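Local coordinates for protein gamma-resorcylate decarboxylase (Polaromonas, PDB 4QRO) that probably catalyses the manganese-dependent, non-oxidative decarboxylation of gamma-resorcylate (2,6-dihydroxybenzoate) to resorcinol, as a member of the amidohydrolase family, at residues T303-E307 and A308-K312; N81-L84 and A85-A89; W151-V154 and Q155-V159; A12-E15 and T16-D19. All coordinates share one frame; numbering follows the deposited sequence.

Interaction 1. Residues T303-E307 and A308-K312; sequences TSISE and ADRKK
Arg310 sends CG away from its own backbone N (chi1 -156°) and then bends at chi3, while Glu307 folds at chi2 (-41°); the two chains therefore run side by side in the same direction and present their charged ends to each other. The guanidinium takes the carboxylate side-on: NE bonds to Glu307 OE1 at 2.9 Å and NH2 to OE2 at 3.1 Å, both nearly straight. Each oxygen is met on its syn side, though the two planes are turned 32° apart. The end-on edge of the same guanidinium serves the loop. NH1 and NH2 both donate to Thr303 O, at 2.8 and 3.1 Å, and this carbonyl also accepts from Ile305 N. Over one face of the guanidinium lies Ile305 CG1, 3.9 Å from NH1, an aliphatic cover suited to a flat cation, and the Ile305 methyl CD1 rests against the Arg310 backbone.

Helix 307-321 starts here. Ser306 is its N-cap, and its short hydroxyl side chain turns back so that OG accepts from Asp309 N at 3.1 Å. Asp309, in the first turn, is probably favoured by the positive end of the helix dipole; it also forms a salt bridge with Lys312, whose NZ has a second carboxylate partner in Asp280. Phe300 O takes a further bond from Arg310 NH1, so the arginine ties the end of helix 293-302, the loop and the new helix together. With acceptors along two edges, the guanidinium is fixed in rotation, and its charge is probably balanced chiefly by Glu307.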
loop_
_atom_site.group_PDB
_atom_site.type_symbol
_atom_site.label_atom_id
_atom_site.label_comp_id
_atom_site.label_asym_id
_atom_site.label_seq_id
_atom_site.Cartn_x
_atom_site.Cartn_y
_atom_site.Cartn_z
ATOM N N THR A 303 -12.372 -7.258 -19.521
ATOM C CA THR A 303 -12.343 -6.082 -18.619
ATOM C C THR A 303 -12.824 -4.815 -19.378
ATOM O O THR A 303 -12.720 -4.705 -20.605
ATOM C CB THR A 303 -10.996 -5.903 -17.940
ATOM O OG1 THR A 303 -11.097 -4.897 -16.917
ATOM C CG2 THR A 303 -9.918 -5.546 -18.984
ATOM N N SER A 304 -13.387 -3.877 -18.621
ATOM C CA SER A 304 -14.173 -2.770 -19.179
ATOM C C SER A 304 -13.337 -1.592 -19.653
ATOM O O SER A 304 -13.340 -0.514 -19.045
ATOM C CB SER A 304 -15.188 -2.332 -18.120
ATOM O OG SER A 304 -15.980 -3.467 -17.802
ATOM N N ILE A 305 -12.630 -1.803 -20.769
ATOM C CA ILE A 305 -11.791 -0.774 -21.349
ATOM C C ILE A 305 -12.084 -0.749 -22.847
ATOM O O ILE A 305 -12.836 -1.562 -23.340
ATOM C CB ILE A 305 -10.287 -1.027 -21.065
ATOM C CG1 ILE A 305 -9.819 -2.386 -21.612
ATOM C CG2 ILE A 305 -10.025 -0.951 -19.565
ATOM C CD1 ILE A 305 -8.323 -2.661 -21.402
ATOM N N SER A 306 -11.509 0.208 -23.564
ATOM C CA SER A 306 -11.690 0.292 -25.005
ATOM C C SER A 306 -10.917 -0.823 -25.688
ATOM O O SER A 306 -9.905 -1.296 -25.179
ATOM C CB SER A 306 -11.166 1.643 -25.539
ATOM O OG SER A 306 -9.744 1.755 -25.392
ATOM N N GLU A 307 -11.390 -1.227 -26.851
ATOM C CA GLU A 307 -10.684 -2.242 -27.640
ATOM C C GLU A 307 -9.281 -1.755 -28.018
ATOM O O GLU A 307 -8.349 -2.557 -28.023
ATOM C CB GLU A 307 -11.494 -2.680 -28.869
ATOM C CG GLU A 307 -12.796 -3.443 -28.551
ATOM C CD GLU A 307 -12.697 -4.469 -27.410
ATOM O OE1 GLU A 307 -11.814 -5.353 -27.428
ATOM O OE2 GLU A 307 -13.530 -4.423 -26.477
ATOM N N ALA A 308 -9.107 -0.451 -28.269
ATOM C CA ALA A 308 -7.760 0.111 -28.553
ATOM C C ALA A 308 -6.789 -0.142 -27.396
ATOM O O ALA A 308 -5.672 -0.573 -27.581
ATOM C CB ALA A 308 -7.832 1.594 -28.826
ATOM N N ASP A 309 -7.238 0.115 -26.187
ATOM C CA ASP A 309 -6.393 -0.086 -25.010
ATOM C C ASP A 309 -6.197 -1.592 -24.659
ATOM O O ASP A 309 -5.143 -1.994 -24.132
ATOM C CB ASP A 309 -6.978 0.697 -23.828
ATOM C CG ASP A 309 -6.837 2.215 -23.994
ATOM O OD1 ASP A 309 -5.976 2.701 -24.777
ATOM O OD2 ASP A 309 -7.609 2.936 -23.318
ATOM N N ARG A 310 -7.200 -2.413 -24.958
ATOM C CA ARG A 310 -7.076 -3.858 -24.801
ATOM C C ARG A 310 -5.928 -4.399 -25.698
ATOM O O ARG A 310 -5.147 -5.245 -25.282
ATOM C CB ARG A 310 -8.376 -4.580 -25.132
ATOM C CG ARG A 310 -8.427 -5.936 -24.426
ATOM C CD ARG A 310 -9.603 -6.759 -24.848
ATOM N NE ARG A 310 -10.885 -6.047 -24.724
ATOM C CZ ARG A 310 -11.516 -5.750 -23.577
ATOM N NH1 ARG A 310 -11.020 -6.057 -22.376
ATOM N NH2 ARG A 310 -12.673 -5.104 -23.630
ATOM N N LYS A 311 -5.814 -3.881 -26.907
ATOM C CA LYS A 311 -4.665 -4.263 -27.767
ATOM C C LYS A 311 -3.323 -3.711 -27.266
ATOM O O LYS A 311 -2.323 -4.414 -27.301
ATOM C CB LYS A 311 -4.905 -3.830 -29.210
ATOM C CG LYS A 311 -6.052 -4.566 -29.886
ATOM C CD LYS A 311 -6.370 -3.960 -31.255
ATOM C CE LYS A 311 -7.639 -4.573 -31.830
ATOM N NZ LYS A 311 -7.938 -4.054 -33.191
ATOM N N LYS A 312 -3.298 -2.470 -26.772
ATOM C CA LYS A 312 -2.077 -1.890 -26.271
ATOM C C LYS A 312 -1.592 -2.638 -25.034
ATOM O O LYS A 312 -0.445 -3.073 -24.959
ATOM C CB LYS A 312 -2.254 -0.413 -25.931
ATOM C CG LYS A 312 -2.294 0.466 -27.154
ATOM C CD LYS A 312 -3.130 1.713 -26.935
ATOM C CE LYS A 312 -2.410 2.680 -26.052
ATOM N NZ LYS A 312 -3.335 3.765 -25.619
HETATM O O HOH W 1 -15.110 -3.135 -22.695
HETATM O O HOH W 2 -9.871 2.428 -22.481
#

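Interaction 2. Residues N81-L84 and A85-A89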
loop_
_atom_site.group_PDB
_atom_site.type_symbol
_atom_site.label_atom_id
_atom_site.label_comp_id
_atom_site.label_asym_id
_atom_site.label_seq_id
_atom_site.Cartn_x
_atom_site.Cartn_y
_atom_site.Cartn_z
ATOM N N ASN A 81 20.767 -18.181 -16.031
ATOM C CA ASN A 81 20.637 -17.426 -17.258
ATOM C C ASN A 81 21.051 -18.275 -18.466
ATOM O O ASN A 81 20.432 -18.186 -19.528
ATOM C CB ASN A 81 21.465 -16.154 -17.166
ATOM C CG ASN A 81 20.928 -15.181 -16.123
ATOM O OD1 ASN A 81 19.731 -15.155 -15.855
ATOM N ND2 ASN A 81 21.822 -14.388 -15.524
ATOM N N ASP A 82 22.079 -19.115 -18.298
ATOM C CA ASP A 82 22.467 -20.049 -19.371
ATOM C C ASP A 82 21.358 -21.075 -19.636
ATOM O O ASP A 82 21.060 -21.372 -20.774
ATOM C CB ASP A 82 23.774 -20.790 -19.057
ATOM C CG ASP A 82 25.004 -19.898 -19.162
ATOM O OD1 ASP A 82 24.988 -18.916 -19.930
ATOM O OD2 ASP A 82 25.998 -20.190 -18.466
ATOM N N PHE A 83 20.764 -21.616 -18.577
ATOM C CA PHE A 83 19.642 -22.545 -18.703
ATOM C C PHE A 83 18.468 -21.889 -19.413
ATOM O O PHE A 83 17.903 -22.472 -20.313
ATOM C CB PHE A 83 19.190 -23.025 -17.340
ATOM C CG PHE A 83 17.895 -23.790 -17.344
ATOM C CD1 PHE A 83 17.860 -25.122 -17.724
ATOM C CD2 PHE A 83 16.715 -23.185 -16.928
ATOM C CE1 PHE A 83 16.680 -25.847 -17.689
ATOM C CE2 PHE A 83 15.527 -23.901 -16.898
ATOM C CZ PHE A 83 15.506 -25.229 -17.280
ATOM N N LEU A 84 18.125 -20.673 -19.003
ATOM C CA LEU A 84 17.042 -19.933 -19.624
ATOM C C LEU A 84 17.317 -19.660 -21.131
ATOM O O LEU A 84 16.436 -19.873 -21.962
ATOM C CB LEU A 84 16.798 -18.644 -18.852
ATOM C CG LEU A 84 15.713 -17.748 -19.434
ATOM C CD1 LEU A 84 14.445 -18.542 -19.732
ATOM C CD2 LEU A 84 15.453 -16.614 -18.450
ATOM N N ALA A 85 18.539 -19.247 -21.476
ATOM C CA ALA A 85 18.926 -19.076 -22.892
ATOM C C ALA A 85 18.706 -20.331 -23.761
ATOM O O ALA A 85 18.206 -20.220 -24.886
ATOM C CB ALA A 85 20.361 -18.628 -23.001
ATOM N N GLU A 86 19.102 -21.491 -23.237
ATOM C CA GLU A 86 18.881 -22.808 -23.877
ATOM C C GLU A 86 17.402 -23.091 -24.084
ATOM O O GLU A 86 17.007 -23.550 -25.149
ATOM C CB GLU A 86 19.504 -23.943 -23.034
ATOM C CG GLU A 86 21.024 -23.950 -23.051
ATOM C CD GLU A 86 21.630 -24.702 -21.881
ATOM O OE1 GLU A 86 22.782 -24.389 -21.524
ATOM O OE2 GLU A 86 20.960 -25.595 -21.313
ATOM N N GLN A 87 16.585 -22.791 -23.070
ATOM C CA GLN A 87 15.161 -23.034 -23.146
ATOM C C GLN A 87 14.501 -22.097 -24.175
ATOM O O GLN A 87 13.702 -22.542 -24.987
ATOM C CB GLN A 87 14.506 -22.892 -21.754
ATOM C CG GLN A 87 15.001 -23.942 -20.755
ATOM C CD GLN A 87 14.667 -25.372 -21.181
ATOM O OE1 GLN A 87 13.509 -25.704 -21.414
ATOM N NE2 GLN A 87 15.687 -26.211 -21.307
ATOM N N VAL A 88 14.870 -20.815 -24.153
ATOM C CA VAL A 88 14.371 -19.856 -25.118
ATOM C C VAL A 88 14.684 -20.356 -26.512
ATOM O O VAL A 88 13.811 -20.348 -27.394
ATOM C CB VAL A 88 14.971 -18.438 -24.914
ATOM C CG1 VAL A 88 14.660 -17.535 -26.090
ATOM C CG2 VAL A 88 14.426 -17.828 -23.639
ATOM N N ALA A 89 15.922 -20.817 -26.695
ATOM C CA ALA A 89 16.395 -21.284 -28.005
ATOM C C ALA A 89 15.575 -22.440 -28.579
ATOM O O ALA A 89 15.540 -22.620 -29.790
ATOM C CB ALA A 89 17.875 -21.678 -27.935
#
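Four consecutive i to i+4 bonds carry the backbone through this stretch of alpha-helix, from Ala85 N to Asn81 O at 2.9 Å through to Val88 N to Leu84 O, also 2.9 Å. On one side of the helix Phe83 and Gln87 meet one turn apart. Phe83 has CG anti to its backbone N (chi1 170°) and beside its carbonyl carbon, which swings the ring toward the next turn; there Gln87 bends at chi2 (-62°) and lays its chain over it. Its CG sits over one face, 3.9 Å from the ring centroid and 16° off the normal, a CH-pi contact displaced toward the CZ rim, where CG to CZ is 3.7 Å. The amide continues across the same region almost parallel to the ring, with NE2 3.8 Å from CE1. Glutamine suits the place because its methylenes can pack on an aromatic while its amide stays polar: OE1 is hydrogen-bonded by Gln40.

The helix, 70-90, is the crossover of a beta-alpha-beta unit between the parallel strands 52-59 and 95-97, in keeping with the barrel fold of amidohydrolases. Leu84, a buried residue, packs against Phe122 and also touches the next turn, its CD1 lying 4.0 Å from Val88 CG2, so branched aliphatics line this side. Asn81 is buried too, and its ND2 is satisfied by Glu112 and Ala100 O. Ala85, with only a methyl, fits closely against the preceding turn, its CB 3.5 Å from Asn81 O. Asp82 turns its carboxylate to a salt bridge with Arg115 on helix 106-118.

Interaction 3. Residues W151-V154 and Q155-V159; sequences WETV and QALDV
Thr153 and Leu157 touch one turn apart near the C-terminal end of helix 148-157, which joins the parallel strands 125-128 and 161-164 as a beta-alpha-beta crossover. The two side chains lie alongside each other and point the same way, with the Thr153 methyl CG2 3.9 Å from Leu157 CD1. Thr153 places CG2 anti to its backbone N, which directs the methyl along the helix toward leucine, while OG1 turns back to a weak bond with Pro149 O. Val154 and Leu157 both pack on Leu113 of helix 106-118, as suits branched aliphatic residues on a helix face covered by its neighbour.

Backbone bonds then carry the turn: Gln155 N to Trp151 O, Ala156 N to Glu152 O, and Leu157 N to Thr153 O at 2.9 Å. The next, Asp158 N to Val154 O, is weak, bent to 127° as the helix ends. Asp158 leaves helical angles with a positive phi of 57° and turns the chain toward strand 161-164; its carboxylate forms a salt bridge with Lys323.

Polar side chains reach further. Gln155, extended beyond CG, accepts from Ala211 N at OE1 and donates from NE2 to a water at 2.8 Å. An amide can accept and donate at once, which suits this junction with the loop before strand 214-216. The same water donates to Glu152 O at 2.8 Å. Past the helix end, Val154 CG1 comes within 3.2 Å of Val159 O.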
loop_
_atom_site.group_PDB
_atom_site.type_symbol
_atom_site.label_atom_id
_atom_site.label_comp_id
_atom_site.label_asym_id
_atom_site.label_seq_id
_atom_site.Cartn_x
_atom_site.Cartn_y
_atom_site.Cartn_z
ATOM N N TRP A 151 23.116 1.228 -12.625
ATOM C CA TRP A 151 21.998 1.877 -13.336
ATOM C C TRP A 151 22.466 2.565 -14.613
ATOM O O TRP A 151 21.758 2.604 -15.615
ATOM C CB TRP A 151 21.277 2.860 -12.401
ATOM C CG TRP A 151 20.502 2.149 -11.291
ATOM C CD1 TRP A 151 20.722 2.227 -9.936
ATOM C CD2 TRP A 151 19.374 1.264 -11.456
ATOM N NE1 TRP A 151 19.827 1.415 -9.261
ATOM C CE2 TRP A 151 18.978 0.840 -10.166
ATOM C CE3 TRP A 151 18.659 0.802 -12.568
ATOM C CZ2 TRP A 151 17.896 -0.032 -9.961
ATOM C CZ3 TRP A 151 17.587 -0.071 -12.370
ATOM C CH2 TRP A 151 17.220 -0.480 -11.078
ATOM N N GLU A 152 23.675 3.112 -14.589
ATOM C CA GLU A 152 24.218 3.754 -15.792
ATOM C C GLU A 152 24.328 2.706 -16.907
ATOM O O GLU A 152 24.117 3.033 -18.086
ATOM C CB GLU A 152 25.596 4.380 -15.515
ATOM C CG GLU A 152 26.266 5.029 -16.730
ATOM C CD GLU A 152 27.608 5.659 -16.375
ATOM O OE1 GLU A 152 28.236 5.231 -15.382
ATOM O OE2 GLU A 152 28.045 6.587 -17.082
ATOM N N THR A 153 24.670 1.470 -16.520
ATOM C CA THR A 153 24.772 0.336 -17.443
ATOM C C THR A 153 23.378 -0.074 -17.966
ATOM O O THR A 153 23.201 -0.275 -19.163
ATOM C CB THR A 153 25.528 -0.859 -16.791
ATOM O OG1 THR A 153 26.877 -0.464 -16.502
ATOM C CG2 THR A 153 25.571 -2.046 -17.695
ATOM N N VAL A 154 22.394 -0.158 -17.074
ATOM C CA VAL A 154 21.017 -0.463 -17.473
ATOM C C VAL A 154 20.543 0.537 -18.523
ATOM O O VAL A 154 20.033 0.124 -19.563
ATOM C CB VAL A 154 20.010 -0.466 -16.269
ATOM C CG1 VAL A 154 18.589 -0.673 -16.764
ATOM C CG2 VAL A 154 20.347 -1.544 -15.239
ATOM N N GLN A 155 20.738 1.838 -18.273
ATOM C CA GLN A 155 20.301 2.875 -19.229
ATOM C C GLN A 155 21.070 2.802 -20.557
ATOM O O GLN A 155 20.482 2.960 -21.624
ATOM C CB GLN A 155 20.441 4.275 -18.634
ATOM C CG GLN A 155 19.828 5.371 -19.492
ATOM C CD GLN A 155 20.184 6.768 -19.013
ATOM O OE1 GLN A 155 19.308 7.529 -18.596
ATOM N NE2 GLN A 155 21.473 7.107 -19.047
ATOM N N ALA A 156 22.372 2.530 -20.493
ATOM C CA ALA A 156 23.182 2.404 -21.722
ATOM C C ALA A 156 22.726 1.226 -22.586
ATOM O O ALA A 156 22.625 1.348 -23.802
ATOM C CB ALA A 156 24.657 2.271 -21.375
ATOM N N LEU A 157 22.428 0.092 -21.951
ATOM C CA LEU A 157 21.869 -1.076 -22.644
ATOM C C LEU A 157 20.450 -0.814 -23.129
ATOM O O LEU A 157 19.988 -1.458 -24.079
ATOM C CB LEU A 157 21.888 -2.315 -21.727
ATOM C CG LEU A 157 23.277 -2.827 -21.365
ATOM C CD1 LEU A 157 23.193 -3.865 -20.257
ATOM C CD2 LEU A 157 23.975 -3.385 -22.611
ATOM N N ASP A 158 19.764 0.120 -22.460
ATOM C CA ASP A 158 18.389 0.487 -22.788
ATOM C C ASP A 158 17.431 -0.712 -22.733
ATOM O O ASP A 158 16.644 -0.956 -23.659
ATOM C CB ASP A 158 18.314 1.196 -24.154
ATOM C CG ASP A 158 16.951 1.842 -24.407
ATOM O OD1 ASP A 158 16.248 2.210 -23.436
ATOM O OD2 ASP A 158 16.571 1.972 -25.586
ATOM N N VAL A 159 17.503 -1.440 -21.621
ATOM C CA VAL A 159 16.580 -2.515 -21.313
ATOM C C VAL A 159 15.902 -2.239 -19.949
ATOM O O VAL A 159 16.514 -1.629 -19.061
ATOM C CB VAL A 159 17.251 -3.902 -21.274
ATOM C CG1 VAL A 159 17.806 -4.282 -22.641
ATOM C CG2 VAL A 159 18.318 -3.978 -20.183
HETATM O O HOH W 3 23.779 5.532 -19.300
#

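Interaction 4. Residues A12-E15 and T16-D19; sequences ATEE and TLMD
Thr13 and Thr16 face each other obliquely across the first turn of a short, weakly bonded helix, forming a capping box. Each holds OG1 between its own backbone N and carbonyl carbon (chi1 60° and 65°), a setting that curls both hydroxyls back to the main chain. Thr16 OG1 accepts from Thr13 N at 3.2 Å; in return OG1 of Thr13, the N-cap residue, accepts from Thr16 N in a weak bond of 3.4 Å. Threonine suits both posts, since its hydroxyl is short enough to reach a nearby amide. Thr16 N also donates to Thr13 O at 3.0 Å, approaching from above the carbonyl plane.

Glu14 and Leu17 lie side by side and point the same way. Bent at chi2, the glutamate brings OE1 to 3.6 Å from Leu17 CD2, while the other leucine methyl, CD1, packs on Ala12 CB at 4.0 Å. Glu15 instead leads its carboxylate away to Arg79.

This turn directly follows strand 4-11: Ala12 and Leu17 pack against helix 29-37, through Leu36 and Trp29, Thr16 OG1 is tied to Asn60 just after strand 52-59, and Glu15 reaches helix 70-90.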
loop_
_atom_site.group_PDB
_atom_site.type_symbol
_atom_site.label_atom_id
_atom_site.label_comp_id
_atom_site.label_asym_id
_atom_site.label_seq_id
_atom_site.Cartn_x
_atom_site.Cartn_y
_atom_site.Cartn_z
ATOM N N ALA A 12 11.528 -22.280 -12.447
ATOM C CA ALA A 12 12.591 -22.572 -11.475
ATOM C C ALA A 12 13.566 -23.597 -12.040
ATOM O O ALA A 12 13.206 -24.384 -12.923
ATOM C CB ALA A 12 12.001 -23.094 -10.187
ATOM N N THR A 13 14.799 -23.545 -11.548
ATOM C CA THR A 13 15.729 -24.668 -11.687
ATOM C C THR A 13 15.629 -25.522 -10.418
ATOM O O THR A 13 15.043 -25.085 -9.413
ATOM C CB THR A 13 17.176 -24.188 -11.918
ATOM O OG1 THR A 13 17.605 -23.394 -10.805
ATOM C CG2 THR A 13 17.256 -23.351 -13.182
ATOM N N GLU A 14 16.154 -26.751 -10.451
ATOM C CA GLU A 14 16.169 -27.585 -9.228
ATOM C C GLU A 14 16.884 -26.838 -8.097
ATOM O O GLU A 14 16.487 -26.885 -6.945
ATOM C CB GLU A 14 16.809 -28.962 -9.484
ATOM C CG GLU A 14 15.870 -29.976 -10.158
ATOM C CD GLU A 14 14.678 -30.404 -9.283
ATOM O OE1 GLU A 14 14.687 -30.142 -8.059
ATOM O OE2 GLU A 14 13.721 -31.021 -9.818
ATOM N N GLU A 15 17.923 -26.103 -8.473
ATOM C CA GLU A 15 18.688 -25.277 -7.551
ATOM C C GLU A 15 17.833 -24.232 -6.820
ATOM O O GLU A 15 18.068 -23.985 -5.646
ATOM C CB GLU A 15 19.805 -24.600 -8.331
ATOM C CG GLU A 15 20.806 -23.870 -7.457
ATOM C CD GLU A 15 21.994 -23.349 -8.244
ATOM O OE1 GLU A 15 22.955 -22.903 -7.591
ATOM O OE2 GLU A 15 21.972 -23.374 -9.501
ATOM N N THR A 16 16.849 -23.626 -7.501
ATOM C CA THR A 16 16.071 -22.521 -6.893
ATOM C C THR A 16 14.661 -22.921 -6.523
ATOM O O THR A 16 13.925 -22.134 -5.930
ATOM C CB THR A 16 15.942 -21.310 -7.849
ATOM O OG1 THR A 16 15.164 -21.685 -9.001
ATOM C CG2 THR A 16 17.306 -20.808 -8.271
ATOM N N LEU A 17 14.280 -24.145 -6.869
ATOM C CA LEU A 17 12.903 -24.609 -6.715
ATOM C C LEU A 17 12.317 -24.441 -5.327
ATOM O O LEU A 17 11.172 -23.973 -5.158
ATOM C CB LEU A 17 12.830 -26.077 -7.127
ATOM C CG LEU A 17 11.476 -26.769 -7.071
ATOM C CD1 LEU A 17 10.489 -26.132 -8.045
ATOM C CD2 LEU A 17 11.642 -28.275 -7.343
ATOM N N MET A 18 13.094 -24.821 -4.320
ATOM C CA MET A 18 12.574 -24.850 -2.953
ATOM C C MET A 18 12.279 -23.447 -2.411
ATOM O O MET A 18 11.552 -23.303 -1.426
ATOM C CB MET A 18 13.506 -25.669 -2.028
ATOM C CG MET A 18 13.613 -27.140 -2.448
ATOM S SD MET A 18 12.024 -27.901 -2.923
ATOM C CE MET A 18 11.286 -27.936 -1.276
ATOM N N ASP A 19 12.776 -22.403 -3.075
ATOM C CA ASP A 19 12.396 -21.040 -2.680
ATOM C C ASP A 19 10.893 -20.768 -2.771
ATOM O O ASP A 19 10.375 -19.932 -2.029
ATOM C CB ASP A 19 13.149 -20.031 -3.521
ATOM C CG ASP A 19 14.542 -19.802 -3.025
ATOM O OD1 ASP A 19 15.020 -20.582 -2.176
ATOM O OD2 ASP A 19 15.155 -18.829 -3.486
HETATM O O HOH W 4 15.549 -26.036 -4.591
HETATM O O HOH W 5 16.287 -22.975 -3.069
#

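Interactions 2 and 4 are neighbours, their centres 15 Å apart, and they touch: Phe83 CD2, in the ring that Gln87 lies over, packs against Thr13 CG2 at 3.8 Å. A salt bridge from Glu15 to the same helix is a second tie between them. Interaction 4 also stands nearest the catalytic region, following the strand that carries the manganese ligands Glu8 and His10; the Ala12 side chain is about 10 Å from bound 2-nitroresorcinol and about 12 Å from manganese, and that of Leu84 about 14 Å from the metal. Interaction 3 lies on another crossover, its centre 22 Å from that of interaction 2. Interaction 1 is remote, centred 31 to 36 Å from the others.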